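Local coordinates for DNA helicase RecQ (Deinococcus radiodurans, PDB 2RHF), which probably couples ATP hydrolysis to the unwinding of duplex DNA in the 3'-5' direction, this piece being its third, C-terminal HRDC domain, at residues A[34-38]-A[52-56]. Coordinates in Å, arbitrary orientation, origin at the centre of the assembly. Numbering follows the deposited sequence.
Sequences TLEAL and VPGLG
In this all-helical HRDC domain, the V-P-G-L-G loop between helices 46-49 and 57-76, which resembles the hairpin of a helix-hairpin-helix motif, lies against one side of helix 32-41. Build 34-38 as regular alpha helix, with L38 N donating to T34 O at 2.9 Å. Segment 52-56 opens with a type II turn: P53 (phi/psi -58/135) and G54 (85/-8) are its corners, and L55 N reaches back weakly to V52 O at 3.4 Å. G56, also at positive phi, is the N-cap of helix 57-76. By CA atoms the closest pair is T34 CA and G54 CA at 5.4 Å, and A37 CA lies 6.4 Å from V52 CA. A CB on G54 would clash with the T34 hydroxyl, so the close approach relies on glycine.

Apolar packing holds the inner side. V52 (chi1 t) puts CG1 3.9 Å from A37 CB and CG2 3.9 Å from L38 CD2. On the exposed flank P53 CD lies 4.1 Å from A37 CB. L38, with chi1 m and chi2 t, also brings CD2 to 4.4 Å from L55 CD2, and T34 CG2 sits 3.9 Å from L55 CD1. L38 and L55 both continue onto L49 and I67, so the contact merges with the core between the helices; L35 faces away from the loop, onto helix 4-22.

Polar contacts gather at T34, whose chi1 of m points the hydroxyl at the turn. T34 OG1 makes a weak, not fully settled hydrogen bond to P53 O at 3.4 Å. A water bridges the segments, 2.8 Å from T34 OG1 and donating to G54 O at 3.0 Å.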
# COMPACT_ATOMS: atom_id res chain seq x y z
N THR A 34 -8.35 -1.61 2.27
CA THR A 34 -7.48 -0.85 1.37
C THR A 34 -6.28 -1.71 0.93
O THR A 34 -5.93 -1.72 -0.26
CB THR A 34 -7.02 0.44 2.05
OG1 THR A 34 -8.17 1.25 2.34
CG2 THR A 34 -6.06 1.21 1.16
N LEU A 35 -5.68 -2.43 1.87
CA LEU A 35 -4.58 -3.33 1.57
C LEU A 35 -4.98 -4.35 0.51
O LEU A 35 -4.24 -4.57 -0.47
CB LEU A 35 -4.11 -4.00 2.86
CG LEU A 35 -2.80 -4.79 2.80
CD1 LEU A 35 -2.19 -4.87 4.17
CD2 LEU A 35 -3.01 -6.18 2.23
N GLU A 36 -6.16 -4.94 0.66
CA GLU A 36 -6.65 -5.91 -0.29
C GLU A 36 -6.88 -5.31 -1.65
O GLU A 36 -6.59 -5.95 -2.66
CB GLU A 36 -7.91 -6.57 0.24
CG GLU A 36 -7.57 -7.59 1.32
CD GLU A 36 -8.62 -7.77 2.36
OE1 GLU A 36 -9.80 -7.41 2.13
OE2 GLU A 36 -8.26 -8.29 3.42
N ALA A 37 -7.40 -4.09 -1.70
CA ALA A 37 -7.60 -3.41 -2.97
C ALA A 37 -6.26 -3.10 -3.64
O ALA A 37 -6.13 -3.22 -4.86
CB ALA A 37 -8.42 -2.14 -2.76
N LEU A 38 -5.25 -2.71 -2.87
CA LEU A 38 -3.91 -2.49 -3.41
C LEU A 38 -3.34 -3.76 -4.01
O LEU A 38 -2.78 -3.74 -5.11
CB LEU A 38 -2.98 -1.93 -2.33
CG LEU A 38 -3.26 -0.51 -1.86
CD1 LEU A 38 -2.49 -0.18 -0.60
CD2 LEU A 38 -2.95 0.51 -2.99
N VAL A 52 -7.91 3.67 -5.94
CA VAL A 52 -8.00 2.63 -4.91
C VAL A 52 -8.97 3.02 -3.80
O VAL A 52 -8.74 4.02 -3.12
CB VAL A 52 -6.62 2.33 -4.30
CG1 VAL A 52 -6.74 1.30 -3.17
CG2 VAL A 52 -5.67 1.83 -5.39
N PRO A 53 -10.06 2.23 -3.60
CA PRO A 53 -11.01 2.55 -2.53
C PRO A 53 -10.37 2.60 -1.14
O PRO A 53 -9.58 1.73 -0.77
CB PRO A 53 -12.03 1.39 -2.59
CG PRO A 53 -11.93 0.87 -3.97
CD PRO A 53 -10.49 1.05 -4.38
N GLY A 54 -10.72 3.63 -0.38
CA GLY A 54 -10.34 3.72 1.01
C GLY A 54 -8.97 4.31 1.28
O GLY A 54 -8.63 4.55 2.43
N LEU A 55 -8.17 4.54 0.23
CA LEU A 55 -6.83 5.06 0.43
C LEU A 55 -6.83 6.56 0.69
O LEU A 55 -6.46 7.00 1.77
CB LEU A 55 -5.90 4.67 -0.72
CG LEU A 55 -4.43 5.06 -0.56
CD1 LEU A 55 -3.82 4.41 0.67
CD2 LEU A 55 -3.66 4.68 -1.80
N GLY A 56 -7.27 7.35 -0.29
CA GLY A 56 -7.45 8.80 -0.10
C GLY A 56 -6.21 9.62 -0.35
O GLY A 56 -5.09 9.11 -0.32
O HOH W 1 -7.18 2.85 4.38